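Cycloalternan-forming enzyme (PDB 5F7U) is a multidomain protein of the glycosyl hydrolase 31 family, with a TIM-barrel domain, accessory beta domains and a C-terminal carbohydrate-binding module, and binds glycans at several sites. Local coordinates at residues I37-T42 / Y78-L83; A975-I980 / Q1041-F1046; V993-G998 / N1027-P1032. The protein carries 1 engineered substitution. All coordinates share one frame; numbering follows the deposited sequence.

Contact 1 (I37-T42 / Y78-L83); sequences ILNITT and YWKADL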
ATOM      1  N   ILE A  37     -39.952 -12.628  -4.477  1.00 16.48           N
ATOM      2  CA  ILE A  37     -40.210 -13.681  -3.489  1.00 16.44           C
ATOM      3  C   ILE A  37     -39.961 -13.173  -2.080  1.00 15.36           C
ATOM      4  O   ILE A  37     -38.945 -12.503  -1.816  1.00 14.92           O
ATOM      5  CB  ILE A  37     -39.308 -14.925  -3.735  1.00 17.24           C
ATOM      6  CG1 ILE A  37     -39.533 -15.501  -5.149  1.00 18.71           C
ATOM      7  CG2 ILE A  37     -39.508 -16.005  -2.652  1.00 17.69           C
ATOM      8  CD1 ILE A  37     -40.919 -16.063  -5.402  1.00 19.71           C
ATOM      9  N   LEU A  38     -40.871 -13.523  -1.175  1.00 14.71           N
ATOM     10  CA  LEU A  38     -40.715 -13.224   0.249  1.00 14.41           C
ATOM     11  C   LEU A  38     -40.475 -14.495   1.041  1.00 14.44           C
ATOM     12  O   LEU A  38     -41.291 -15.424   1.020  1.00 15.04           O
ATOM     13  CB  LEU A  38     -41.939 -12.489   0.795  1.00 14.57           C
ATOM     14  CG  LEU A  38     -42.503 -11.325  -0.002  1.00 14.64           C
ATOM     15  CD1 LEU A  38     -43.783 -10.853   0.690  1.00 15.48           C
ATOM     16  CD2 LEU A  38     -41.504 -10.177  -0.111  1.00 14.69           C
ATOM     17  N   ASN A  39     -39.344 -14.525   1.733  1.00 13.96           N
ATOM     18  CA  ASN A  39     -39.015 -15.643   2.618  1.00 13.91           C
ATOM     19  C   ASN A  39     -39.432 -15.313   4.041  1.00 13.91           C
ATOM     20  O   ASN A  39     -39.011 -14.302   4.590  1.00 13.93           O
ATOM     21  CB  ASN A  39     -37.528 -15.965   2.520  1.00 13.84           C
ATOM     22  CG  ASN A  39     -37.148 -16.403   1.126  1.00 14.43           C
ATOM     23  OD1 ASN A  39     -37.498 -17.503   0.717  1.00 14.95           O
ATOM     24  ND2 ASN A  39     -36.494 -15.518   0.360  1.00 14.46           N
ATOM     25  N   ILE A  40     -40.265 -16.178   4.614  1.00 13.78           N
ATOM     26  CA  ILE A  40     -40.902 -15.931   5.921  1.00 13.94           C
ATOM     27  C   ILE A  40     -40.683 -17.131   6.834  1.00 14.04           C
ATOM     28  O   ILE A  40     -40.748 -18.266   6.366  1.00 14.45           O
ATOM     29  CB  ILE A  40     -42.427 -15.715   5.708  1.00 14.46           C
ATOM     30  CG1 ILE A  40     -42.663 -14.558   4.716  1.00 14.35           C
ATOM     31  CG2 ILE A  40     -43.162 -15.483   7.034  1.00 15.24           C
ATOM     32  CD1 ILE A  40     -44.038 -14.615   4.038  1.00 15.18           C
ATOM     33  N   THR A  41     -40.439 -16.898   8.133  1.00 13.83           N
ATOM     34  CA  THR A  41     -40.330 -18.023   9.076  1.00 14.12           C
ATOM     35  C   THR A  41     -41.416 -17.965  10.130  1.00 14.71           C
ATOM     36  O   THR A  41     -41.880 -16.876  10.487  1.00 14.38           O
ATOM     37  CB  THR A  41     -38.919 -18.149   9.719  1.00 14.20           C
ATOM     38  OG1 THR A  41     -38.746 -19.439  10.329  1.00 14.79           O
ATOM     39  CG2 THR A  41     -38.632 -17.059  10.744  1.00 14.42           C
ATOM     40  N   THR A  42     -41.840 -19.147  10.575  1.00 15.20           N
ATOM     41  CA  THR A  42     -42.704 -19.255  11.753  1.00 16.27           C
ATOM     42  C   THR A  42     -42.099 -20.294  12.692  1.00 16.95           C
ATOM     43  O   THR A  42     -41.324 -21.151  12.257  1.00 16.59           O
ATOM     44  CB  THR A  42     -44.127 -19.702  11.364  1.00 16.82           C
ATOM     45  OG1 THR A  42     -44.062 -20.938  10.616  1.00 16.89           O
ATOM     46  CG2 THR A  42     -44.804 -18.615  10.530  1.00 16.56           C
ATOM     47  N   TYR A  78     -39.910 -22.520   7.207  1.00 15.36           N
ATOM     48  CA  TYR A  78     -39.589 -21.445   6.271  1.00 15.22           C
ATOM     49  C   TYR A  78     -40.525 -21.580   5.099  1.00 15.59           C
ATOM     50  O   TYR A  78     -40.799 -22.703   4.636  1.00 16.60           O
ATOM     51  CB  TYR A  78     -38.105 -21.516   5.849  1.00 14.95           C
ATOM     52  CG  TYR A  78     -37.208 -21.198   7.011  1.00 14.97           C
ATOM     53  CD1 TYR A  78     -36.809 -22.197   7.903  1.00 15.83           C
ATOM     54  CD2 TYR A  78     -36.777 -19.885   7.243  1.00 14.47           C
ATOM     55  CE1 TYR A  78     -35.997 -21.913   8.985  1.00 16.20           C
ATOM     56  CE2 TYR A  78     -35.973 -19.584   8.328  1.00 14.75           C
ATOM     57  CZ  TYR A  78     -35.592 -20.593   9.189  1.00 15.49           C
ATOM     58  OH  TYR A  78     -34.809 -20.285  10.273  1.00 16.71           O
ATOM     59  N   TRP A  79     -41.046 -20.441   4.673  1.00 15.17           N
ATOM     60  CA  TRP A  79     -42.108 -20.334   3.679  1.00 15.91           C
ATOM     61  C   TRP A  79     -41.710 -19.336   2.589  1.00 15.64           C
ATOM     62  O   TRP A  79     -40.954 -18.392   2.861  1.00 14.98           O
ATOM     63  CB  TRP A  79     -43.386 -19.791   4.344  1.00 15.94           C
ATOM     64  CG  TRP A  79     -43.835 -20.478   5.608  1.00 16.54           C
ATOM     65  CD1 TRP A  79     -43.341 -20.299   6.867  1.00 16.23           C
ATOM     66  CD2 TRP A  79     -44.925 -21.409   5.733  1.00 17.74           C
ATOM     67  NE1 TRP A  79     -44.033 -21.079   7.769  1.00 17.27           N
ATOM     68  CE2 TRP A  79     -45.009 -21.770   7.102  1.00 18.01           C
ATOM     69  CE3 TRP A  79     -45.835 -21.977   4.819  1.00 18.73           C
ATOM     70  CZ2 TRP A  79     -45.957 -22.687   7.587  1.00 19.53           C
ATOM     71  CZ3 TRP A  79     -46.783 -22.900   5.298  1.00 20.28           C
ATOM     72  CH2 TRP A  79     -46.844 -23.230   6.680  1.00 20.65           C
ATOM     73  N   LYS A  80     -42.215 -19.552   1.369  1.00 16.47           N
ATOM     74  CA  LYS A  80     -42.018 -18.621   0.258  1.00 16.75           C
ATOM     75  C   LYS A  80     -43.345 -18.092  -0.237  1.00 17.43           C
ATOM     76  O   LYS A  80     -44.248 -18.877  -0.573  1.00 18.33           O
ATOM     77  CB  LYS A  80     -41.270 -19.278  -0.913  1.00 17.57           C
ATOM     78  CG  LYS A  80     -39.791 -19.455  -0.666  1.00 17.52           C
ATOM     79  CD  LYS A  80     -39.102 -20.002  -1.914  1.00 18.30           C
ATOM     80  CE  LYS A  80     -37.597 -20.150  -1.687  1.00 18.69           C
ATOM     81  NZ  LYS A  80     -36.862 -18.852  -1.650  1.00 17.88           N
ATOM     82  N   ALA A  81     -43.454 -16.767  -0.278  1.00 17.13           N
ATOM     83  CA  ALA A  81     -44.618 -16.088  -0.855  1.00 18.02           C
ATOM     84  C   ALA A  81     -44.184 -15.404  -2.140  1.00 18.60           C
ATOM     85  O   ALA A  81     -43.207 -14.642  -2.136  1.00 17.81           O
ATOM     86  CB  ALA A  81     -45.176 -15.074   0.126  1.00 17.86           C
ATOM     87  N   ASP A  82     -44.905 -15.685  -3.231  1.00 19.78           N
ATOM     88  CA  ASP A  82     -44.553 -15.152  -4.554  1.00 20.81           C
ATOM     89  C   ASP A  82     -45.488 -14.006  -4.912  1.00 21.13           C
ATOM     90  O   ASP A  82     -46.678 -14.219  -5.106  1.00 21.85           O
ATOM     91  CB  ASP A  82     -44.633 -16.269  -5.613  1.00 22.34           C
ATOM     92  CG  ASP A  82     -44.127 -15.833  -6.983  1.00 23.67           C
ATOM     93  OD1 ASP A  82     -43.662 -14.684  -7.146  1.00 23.37           O
ATOM     94  OD2 ASP A  82     -44.185 -16.666  -7.913  1.00 25.28           O
ATOM     95  N   LEU A  83     -44.950 -12.784  -4.980  1.00 20.77           N
ATOM     96  CA  LEU A  83     -45.750 -11.606  -5.302  1.00 21.16           C
ATOM     97  C   LEU A  83     -45.905 -11.371  -6.805  1.00 22.04           C
ATOM     98  O   LEU A  83     -46.706 -10.529  -7.233  1.00 22.81           O
ATOM     99  CB  LEU A  83     -45.154 -10.348  -4.646  1.00 20.88           C
ATOM    100  CG  LEU A  83     -45.133 -10.265  -3.117  1.00 20.68           C
ATOM    101  CD1 LEU A  83     -44.493  -8.946  -2.699  1.00 20.28           C
ATOM    102  CD2 LEU A  83     -46.528 -10.380  -2.518  1.00 21.17           C
TER
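With CG beside the backbone N (chi1 -50°) and the indole turned roughly across that bond, Trp79 brings its pyrrole edge to Thr42, near the end of strand 36-43. Thr42 meets it with OG1 in the crowded position between its own N and carbonyl carbon (chi1 55°), so that Trp79 NE1 donates to Thr42 OG1 over 2.9 Å, almost within the indole plane; the same hydroxyl is also hydrogen-bonded to Gln49 OE1. On the face carrying Asn39 and Lys80, both side chains leave beside their backbone N and run alongside each other. The lysine is extended until a final bend (chi4 -73°) tips Lys80 NZ onto a lone pair of Asn39 OD1, 2.8 Å away, while Asn39 ND2 donates to the carbonyl of Glu24. Further along this face Thr41 OG1, anti to its N, lies over one face of the Tyr78 ring, 3.4 Å from Tyr78 CE2, and is hydrogen-bonded to Thr77 and Asn76. Leu38 and Ile40 point to the other face, where Ile40 CD1 reaches Ala81 CB at 4.1 Å and Leu38 CD1 touches Leu83 CD1 at 4.0 Å. Between the two faces the antiparallel pairing is regular: Leu38 with Ala81 and Ile40 with Trp79 each exchange two backbone bonds. The pair belongs to the N-terminal E-set-type beta domain, and Thr41 lies near a bound glucose whose pocket Tyr8 and Asn76 help to form. Strand 60-73 flanks 78-83, the chain at Tyr8 and Glu24-Ser26 flanks 37-42, and strands 49-57 and 91-100 pack against the Leu38 and Ile40 face.

Contact 2 (A975-I980 / Q1041-F1046); sequences AVEFDI and QVVFDF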
ATOM      1  N   ALA A 975      34.449 -18.036 -22.595  1.00 28.01           N
ATOM      2  CA  ALA A 975      33.982 -16.659 -22.842  1.00 26.22           C
ATOM      3  C   ALA A 975      33.578 -15.928 -21.563  1.00 25.17           C
ATOM      4  O   ALA A 975      33.135 -16.555 -20.590  1.00 25.38           O
ATOM      5  CB  ALA A 975      32.824 -16.664 -23.833  1.00 26.52           C
ATOM      6  N   VAL A 976      33.751 -14.600 -21.582  1.00 23.85           N
ATOM      7  CA  VAL A 976      33.259 -13.701 -20.528  1.00 23.30           C
ATOM      8  C   VAL A 976      32.405 -12.650 -21.249  1.00 22.92           C
ATOM      9  O   VAL A 976      32.907 -11.939 -22.120  1.00 22.76           O
ATOM     10  CB  VAL A 976      34.414 -13.024 -19.730  1.00 22.81           C
ATOM     11  CG1 VAL A 976      33.872 -12.134 -18.615  1.00 22.18           C
ATOM     12  CG2 VAL A 976      35.355 -14.059 -19.127  1.00 23.78           C
ATOM     13  N   GLU A 977      31.122 -12.578 -20.897  1.00 23.38           N
ATOM     14  CA  GLU A 977      30.183 -11.652 -21.544  1.00 23.28           C
ATOM     15  C   GLU A 977      29.735 -10.576 -20.558  1.00 22.45           C
ATOM     16  O   GLU A 977      29.335 -10.882 -19.429  1.00 22.19           O
ATOM     17  CB  GLU A 977      28.987 -12.410 -22.133  1.00 25.29           C
ATOM     18  CG  GLU A 977      27.931 -11.518 -22.792  1.00 27.27           C
ATOM     19  CD  GLU A 977      26.842 -12.274 -23.559  1.00 29.78           C
ATOM     20  OE1 GLU A 977      26.922 -13.510 -23.721  1.00 32.36           O
ATOM     21  OE2 GLU A 977      25.881 -11.614 -24.019  1.00 30.73           O
ATOM     22  N   PHE A 978      29.827  -9.319 -20.999  1.00 20.91           N
ATOM     23  CA  PHE A 978      29.439  -8.148 -20.213  1.00 20.41           C
ATOM     24  C   PHE A 978      28.223  -7.469 -20.836  1.00 20.80           C
ATOM     25  O   PHE A 978      28.047  -7.466 -22.074  1.00 20.84           O
ATOM     26  CB  PHE A 978      30.556  -7.097 -20.187  1.00 19.50           C
ATOM     27  CG  PHE A 978      31.832  -7.536 -19.498  1.00 19.56           C
ATOM     28  CD1 PHE A 978      32.825  -8.239 -20.191  1.00 19.55           C
ATOM     29  CD2 PHE A 978      32.072  -7.196 -18.163  1.00 19.76           C
ATOM     30  CE1 PHE A 978      34.011  -8.617 -19.560  1.00 20.14           C
ATOM     31  CE2 PHE A 978      33.255  -7.582 -17.525  1.00 19.97           C
ATOM     32  CZ  PHE A 978      34.227  -8.291 -18.226  1.00 20.40           C
ATOM     33  N   ASP A 979      27.421  -6.863 -19.971  1.00 20.73           N
ATOM     34  CA  ASP A 979      26.320  -6.007 -20.369  1.00 21.45           C
ATOM     35  C   ASP A 979      26.782  -4.605 -20.028  1.00 20.42           C
ATOM     36  O   ASP A 979      26.887  -4.254 -18.847  1.00 19.91           O
ATOM     37  CB  ASP A 979      25.062  -6.355 -19.561  1.00 23.98           C
ATOM     38  CG  ASP A 979      24.585  -7.784 -19.784  1.00 26.91           C
ATOM     39  OD1 ASP A 979      24.320  -8.154 -20.945  1.00 29.13           O
ATOM     40  OD2 ASP A 979      24.429  -8.526 -18.786  1.00 28.99           O
ATOM     41  N   ILE A 980      27.097  -3.801 -21.045  1.00 19.25           N
ATOM     42  CA  ILE A 980      27.763  -2.528 -20.797  1.00 19.44           C
ATOM     43  C   ILE A 980      26.970  -1.332 -21.296  1.00 19.67           C
ATOM     44  O   ILE A 980      26.466  -1.335 -22.416  1.00 19.51           O
ATOM     45  CB  ILE A 980      29.197  -2.522 -21.371  1.00 19.38           C
ATOM     46  CG1 ILE A 980      30.069  -3.453 -20.517  1.00 20.13           C
ATOM     47  CG2 ILE A 980      29.780  -1.097 -21.410  1.00 19.40           C
ATOM     48  CD1 ILE A 980      31.452  -3.717 -21.051  1.00 20.74           C
ATOM     49  N   GLN A1041      26.305  -5.432 -25.846  1.00 19.81           N
ATOM     50  CA  GLN A1041      26.785  -6.791 -25.606  1.00 20.69           C
ATOM     51  C   GLN A1041      28.277  -6.802 -25.873  1.00 19.66           C
ATOM     52  O   GLN A1041      28.688  -6.599 -27.012  1.00 19.23           O
ATOM     53  CB  GLN A1041      26.067  -7.797 -26.519  1.00 22.62           C
ATOM     54  CG  GLN A1041      26.578  -9.231 -26.361  1.00 25.83           C
ATOM     55  CD  GLN A1041      25.963 -10.228 -27.331  1.00 28.78           C
ATOM     56  OE1 GLN A1041      25.951 -10.023 -28.555  1.00 30.52           O
ATOM     57  NE2 GLN A1041      25.479 -11.347 -26.787  1.00 30.46           N
ATOM     58  N   VAL A1042      29.073  -7.044 -24.830  1.00 18.80           N
ATOM     59  CA  VAL A1042      30.537  -7.072 -24.967  1.00 19.00           C
ATOM     60  C   VAL A1042      31.040  -8.455 -24.572  1.00 19.63           C
ATOM     61  O   VAL A1042      30.977  -8.827 -23.399  1.00 20.20           O
ATOM     62  CB  VAL A1042      31.214  -5.948 -24.143  1.00 18.36           C
ATOM     63  CG1 VAL A1042      32.739  -5.999 -24.256  1.00 18.47           C
ATOM     64  CG2 VAL A1042      30.693  -4.579 -24.578  1.00 17.90           C
ATOM     65  N   VAL A1043      31.517  -9.209 -25.562  1.00 20.14           N
ATOM     66  CA  VAL A1043      31.929 -10.601 -25.355  1.00 21.10           C
ATOM     67  C   VAL A1043      33.429 -10.740 -25.564  1.00 21.63           C
ATOM     68  O   VAL A1043      33.952 -10.438 -26.639  1.00 21.83           O
ATOM     69  CB  VAL A1043      31.191 -11.593 -26.301  1.00 22.10           C
ATOM     70  CG1 VAL A1043      31.536 -13.034 -25.940  1.00 23.60           C
ATOM     71  CG2 VAL A1043      29.677 -11.388 -26.279  1.00 22.07           C
ATOM     72  N   PHE A1044      34.117 -11.198 -24.527  1.00 21.84           N
ATOM     73  CA  PHE A1044      35.510 -11.608 -24.646  1.00 22.60           C
ATOM     74  C   PHE A1044      35.518 -13.120 -24.866  1.00 24.34           C
ATOM     75  O   PHE A1044      34.841 -13.860 -24.148  1.00 24.42           O
ATOM     76  CB  PHE A1044      36.280 -11.251 -23.380  1.00 22.30           C
ATOM     77  CG  PHE A1044      36.515  -9.783 -23.209  1.00 21.75           C
ATOM     78  CD1 PHE A1044      35.495  -8.936 -22.748  1.00 21.06           C
ATOM     79  CD2 PHE A1044      37.774  -9.243 -23.467  1.00 21.99           C
ATOM     80  CE1 PHE A1044      35.723  -7.568 -22.593  1.00 20.52           C
ATOM     81  CE2 PHE A1044      38.009  -7.877 -23.310  1.00 21.68           C
ATOM     82  CZ  PHE A1044      36.983  -7.039 -22.872  1.00 20.72           C
ATOM     83  N   ASP A1045      36.268 -13.547 -25.873  1.00 25.47           N
ATOM     84  CA  ASP A1045      36.379 -14.943 -26.304  1.00 27.99           C
ATOM     85  C   ASP A1045      37.835 -15.372 -26.329  1.00 28.21           C
ATOM     86  O   ASP A1045      38.714 -14.550 -26.576  1.00 27.68           O
ATOM     87  CB  ASP A1045      35.883 -15.058 -27.749  1.00 30.25           C
ATOM     88  CG  ASP A1045      34.571 -15.766 -27.859  1.00 32.78           C
ATOM     89  OD1 ASP A1045      33.745 -15.702 -26.914  1.00 33.67           O
ATOM     90  OD2 ASP A1045      34.351 -16.401 -28.911  1.00 35.36           O
ATOM     91  N   PHE A1046      38.081 -16.664 -26.114  1.00 29.17           N
ATOM     92  CA  PHE A1046      39.362 -17.262 -26.498  1.00 30.31           C
ATOM     93  C   PHE A1046      39.079 -18.109 -27.724  1.00 32.01           C
ATOM     94  O   PHE A1046      38.395 -19.123 -27.640  1.00 32.74           O
ATOM     95  CB  PHE A1046      39.944 -18.109 -25.366  1.00 30.70           C
ATOM     96  CG  PHE A1046      41.336 -18.635 -25.642  1.00 31.84           C
ATOM     97  CD1 PHE A1046      41.541 -19.719 -26.505  1.00 33.74           C
ATOM     98  CD2 PHE A1046      42.440 -18.053 -25.028  1.00 31.41           C
ATOM     99  CE1 PHE A1046      42.821 -20.210 -26.749  1.00 35.11           C
ATOM    100  CE2 PHE A1046      43.725 -18.538 -25.267  1.00 32.91           C
ATOM    101  CZ  PHE A1046      43.912 -19.614 -26.124  1.00 34.83           C
TER
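Two neighbouring strands in one sheet of the C-terminal family 6 carbohydrate-binding module, a beta-sandwich fold, run antiparallel here and present an aromatic and aliphatic face to the domain interior. Val976 pairs with Phe1044 and Phe978 with Val1042, each through two backbone hydrogen bonds; the shortest, Phe978 N to Val1042 O, is 2.7 Å and nearly straight at 172°. Both phenylalanines carry CG beside the backbone N, which brings their rings together on the inner face: Phe978 CE1 comes within 3.5 Å of Phe1044 CD1, with centroids 5.6 Å apart and planes inclined at 73°. The edge of the Phe978 ring also faces Val1042 O. Next to it Ile980 lays CD1 against Val1042 CG2 at 3.7 Å, continuing the hydrophobic row. The reverse face is mixed, with Glu977, Gln1041 and Asp1045 beside Ala975 and Val1043. Glu977 and Gln1041 both start anti to their backbone N and stretch out, crossing obliquely so that Gln1041 NE2 donates to Glu977 OE2 over 2.8 Å. The N-H points almost straight at the oxygen and the bond lies in the amide plane, yet reaches the carboxylate oxygen from above its plane, the two groups being turned 62° apart. Val1043 CG2 packs against the glutamate stem, 3.9 Å from Glu977 CG. At the far end of that face Ala975 CB rests 3.4 Å from Asp1045 OD1. Strand 947-949 borders 975-980 and strand 1002-1008 borders 1041-1046 in the same sheet, while Met991 and Val993 of strand 987-996 and Phe1056 and Val1059 of strand 1054-1062 cover the phenylalanine face.

Contact 3 (V993-G998 / N1027-P1032); sequences VRYSAG and NTVEVP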
ATOM      1  N   VAL A 993      40.989  -2.659 -20.182  1.00 20.07           N
ATOM      2  CA  VAL A 993      40.942  -4.085 -19.829  1.00 19.81           C
ATOM      3  C   VAL A 993      42.058  -4.326 -18.811  1.00 20.38           C
ATOM      4  O   VAL A 993      43.245  -4.207 -19.152  1.00 21.57           O
ATOM      5  CB  VAL A 993      41.112  -5.000 -21.080  1.00 19.80           C
ATOM      6  CG1 VAL A 993      41.149  -6.483 -20.657  1.00 20.26           C
ATOM      7  CG2 VAL A 993      39.984  -4.756 -22.092  1.00 19.33           C
ATOM      8  N   ARG A 994      41.681  -4.657 -17.574  1.00 20.21           N
ATOM      9  CA  ARG A 994      42.640  -4.907 -16.501  1.00 20.87           C
ATOM     10  C   ARG A 994      42.813  -6.400 -16.282  1.00 20.99           C
ATOM     11  O   ARG A 994      41.855  -7.123 -16.035  1.00 20.50           O
ATOM     12  CB  ARG A 994      42.245  -4.190 -15.196  1.00 21.16           C
ATOM     13  CG  ARG A 994      43.331  -4.251 -14.123  1.00 22.60           C
ATOM     14  CD  ARG A 994      43.076  -3.274 -12.998  1.00 23.29           C
ATOM     15  NE  ARG A 994      44.232  -3.116 -12.102  1.00 25.05           N
ATOM     16  CZ  ARG A 994      44.314  -3.598 -10.859  1.00 25.69           C
ATOM     17  NH1 ARG A 994      43.314  -4.300 -10.321  1.00 25.66           N
ATOM     18  NH2 ARG A 994      45.411  -3.368 -10.141  1.00 27.16           N
ATOM     19  N   TYR A 995      44.066  -6.846 -16.349  1.00 21.47           N
ATOM     20  CA  TYR A 995      44.362  -8.269 -16.428  1.00 21.76           C
ATOM     21  C   TYR A 995      45.757  -8.527 -15.871  1.00 23.01           C
ATOM     22  O   TYR A 995      46.561  -7.598 -15.702  1.00 23.20           O
ATOM     23  CB  TYR A 995      44.329  -8.734 -17.901  1.00 21.61           C
ATOM     24  CG  TYR A 995      45.530  -8.202 -18.660  1.00 22.34           C
ATOM     25  CD1 TYR A 995      45.579  -6.864 -19.070  1.00 22.01           C
ATOM     26  CD2 TYR A 995      46.645  -9.011 -18.887  1.00 23.59           C
ATOM     27  CE1 TYR A 995      46.697  -6.352 -19.717  1.00 22.83           C
ATOM     28  CE2 TYR A 995      47.766  -8.513 -19.531  1.00 24.51           C
ATOM     29  CZ  TYR A 995      47.778  -7.189 -19.943  1.00 24.16           C
ATOM     30  OH  TYR A 995      48.900  -6.716 -20.568  1.00 25.39           O
ATOM     31  N   SER A 996      46.062  -9.798 -15.658  1.00 23.59           N
ATOM     32  CA  SER A 996      47.439 -10.199 -15.414  1.00 25.38           C
ATOM     33  C   SER A 996      47.807 -11.306 -16.406  1.00 26.23           C
ATOM     34  O   SER A 996      46.959 -12.117 -16.789  1.00 25.65           O
ATOM     35  CB  SER A 996      47.599 -10.660 -13.969  1.00 26.18           C
ATOM     36  OG  SER A 996      48.950 -10.939 -13.669  1.00 28.22           O
ATOM     37  N   ALA A 997      49.065 -11.314 -16.840  1.00 27.71           N
ATOM     38  CA  ALA A 997      49.558 -12.311 -17.780  1.00 29.06           C
ATOM     39  C   ALA A 997      50.980 -12.612 -17.367  1.00 30.99           C
ATOM     40  O   ALA A 997      51.930 -12.105 -17.954  1.00 31.82           O
ATOM     41  CB  ALA A 997      49.490 -11.786 -19.216  1.00 28.86           C
ATOM     42  N   GLY A 998      51.097 -13.425 -16.321  1.00 32.11           N
ATOM     43  CA  GLY A 998      52.371 -13.705 -15.653  1.00 34.10           C
ATOM     44  C   GLY A 998      53.404 -14.504 -16.418  1.00 36.48           C
ATOM     45  O   GLY A 998      54.584 -14.464 -16.057  1.00 37.89           O
ATOM     46  N   ASN A1027      48.003  -5.131 -15.219  1.00 27.44           N
ATOM     47  CA  ASN A1027      48.214  -4.109 -16.234  1.00 27.39           C
ATOM     48  C   ASN A1027      46.876  -3.771 -16.854  1.00 26.34           C
ATOM     49  O   ASN A1027      45.936  -4.567 -16.785  1.00 24.87           O
ATOM     50  CB  ASN A1027      49.195  -4.598 -17.312  1.00 28.52           C
ATOM     51  CG  ASN A1027      49.517  -3.533 -18.345  1.00 28.97           C
ATOM     52  OD1 ASN A1027      49.778  -2.383 -18.004  1.00 29.74           O
ATOM     53  ND2 ASN A1027      49.477  -3.908 -19.618  1.00 29.15           N
ATOM     54  N   THR A1028      46.797  -2.582 -17.450  1.00 26.58           N
ATOM     55  CA  THR A1028      45.608  -2.148 -18.170  1.00 26.19           C
ATOM     56  C   THR A1028      45.963  -1.838 -19.626  1.00 26.84           C
ATOM     57  O   THR A1028      46.963  -1.171 -19.900  1.00 27.73           O
ATOM     58  CB  THR A1028      44.950  -0.949 -17.454  1.00 26.58           C
ATOM     59  OG1 THR A1028      44.553  -1.351 -16.137  1.00 26.99           O
ATOM     60  CG2 THR A1028      43.728  -0.470 -18.188  1.00 25.60           C
ATOM     61  N   VAL A1029      45.170  -2.380 -20.545  1.00 26.35           N
ATOM     62  CA  VAL A1029      45.298  -2.125 -21.983  1.00 27.03           C
ATOM     63  C   VAL A1029      44.051  -1.354 -22.402  1.00 26.25           C
ATOM     64  O   VAL A1029      42.955  -1.655 -21.928  1.00 25.57           O
ATOM     65  CB  VAL A1029      45.451  -3.452 -22.773  1.00 27.68           C
ATOM     66  CG1 VAL A1029      45.108  -3.303 -24.250  1.00 28.59           C
ATOM     67  CG2 VAL A1029      46.864  -4.003 -22.622  1.00 29.12           C
ATOM     68  N   GLU A1030      44.236  -0.359 -23.271  1.00 26.58           N
ATOM     69  CA  GLU A1030      43.147   0.494 -23.734  1.00 26.25           C
ATOM     70  C   GLU A1030      42.697   0.052 -25.117  1.00 25.94           C
ATOM     71  O   GLU A1030      43.498   0.001 -26.056  1.00 26.82           O
ATOM     72  CB  GLU A1030      43.589   1.967 -23.707  1.00 27.93           C
ATOM     73  CG  GLU A1030      43.699   2.527 -22.279  1.00 29.85           C
ATOM     74  CD  GLU A1030      44.046   4.015 -22.201  1.00 32.07           C
ATOM     75  OE1 GLU A1030      44.010   4.707 -23.234  1.00 33.44           O
ATOM     76  OE2 GLU A1030      44.366   4.501 -21.089  1.00 33.59           O
ATOM     77  N   VAL A1031      41.414  -0.279 -25.237  1.00 24.62           N
ATOM     78  CA  VAL A1031      40.832  -0.842 -26.465  1.00 24.11           C
ATOM     79  C   VAL A1031      39.774   0.139 -27.003  1.00 23.67           C
ATOM     80  O   VAL A1031      38.837   0.481 -26.257  1.00 22.69           O
ATOM     81  CB  VAL A1031      40.172  -2.224 -26.179  1.00 23.86           C
ATOM     82  CG1 VAL A1031      39.557  -2.823 -27.444  1.00 23.91           C
ATOM     83  CG2 VAL A1031      41.170  -3.192 -25.539  1.00 24.57           C
ATOM     84  N   PRO A1032      39.896   0.575 -28.285  1.00 23.86           N
ATOM     85  CA  PRO A1032      38.858   1.436 -28.873  1.00 23.49           C
ATOM     86  C   PRO A1032      37.590   0.642 -29.180  1.00 22.56           C
ATOM     87  O   PRO A1032      37.657  -0.432 -29.815  1.00 22.10           O
ATOM     88  CB  PRO A1032      39.505   1.970 -30.169  1.00 24.90           C
ATOM     89  CG  PRO A1032      40.563   0.983 -30.516  1.00 25.73           C
ATOM     90  CD  PRO A1032      40.971   0.252 -29.257  1.00 25.19           C
TER
HETATM   91  O   HOH W   1      46.461  -1.802 -13.902  1.00 21.31           O
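Asn1027 and Tyr995 are joined three times: Tyr995 N to Asn1027 O, Asn1027 N to Tyr995 O, and, between side chains, Asn1027 ND2 to Tyr995 OH at 3.0 Å. This last bond is straight (173°) and leaves in the amide plane. Tyr995 takes the crowded first torsion (chi1 72°), which lays its ring alongside the asparagine, with ring and amide planes 69° apart. The phenol oxygen also bonds to the carbonyl of Pro1018, so two hydrogen bonds meet at this oxygen. On the opposite face Arg994 has CG anti to its backbone N and an extended chain, and a water accepts from Arg994 NE at 3.2 Å while bonding Thr1028 OG1 at 3.0 Å. The guanidinium reaches farther, to a salt bridge with Asp1057, a magnesium ligand, and a cation-pi contact with Trp1026; it is thus a second-shell group that may help orient that aspartate. Backbone pairing continues at Val993 and Val1029, with Val993 N to Val1029 O at 2.8 Å. Packing follows on the Val993 and Tyr995 face: Tyr995 CE1 lies 3.7 Å from Val1029 CG2, and Val993 CG2 meets Val1031 CG2 at 4.0 Å. Leu1017 backs the tyrosine, and Phe1056 and Val1059 the valine. Antiparallel strands with one face largely apolar but ending in the Tyr995-Asn1027 bond, the other carrying Arg994 and Thr1028, fit the beta-sandwich of a family 6 carbohydrate-binding module, here beside its magnesium site.

All three contacts are antiparallel strand pairs, partly buried, each with one face of mainly buried apolar residues and more exposed ones elsewhere. Contact 1 stands apart in the N-terminal domain, its centre about 78 Å from that of contact 2 and 90 Å from that of contact 3, across the chain's centre. Contacts 2 and 3 share the carbohydrate-binding module but belong to separate sheets, meeting where Phe1044 packs on Val993; chain order links them, strand 975-981 preceding 987-996 and strand 1027-1035 preceding 1039-1045. Aromatic and aliphatic packing dominates the inner face of contact 2, whereas Arg994 of contact 3 lies near a magnesium ion and Thr41 of contact 1 near a bound glucose.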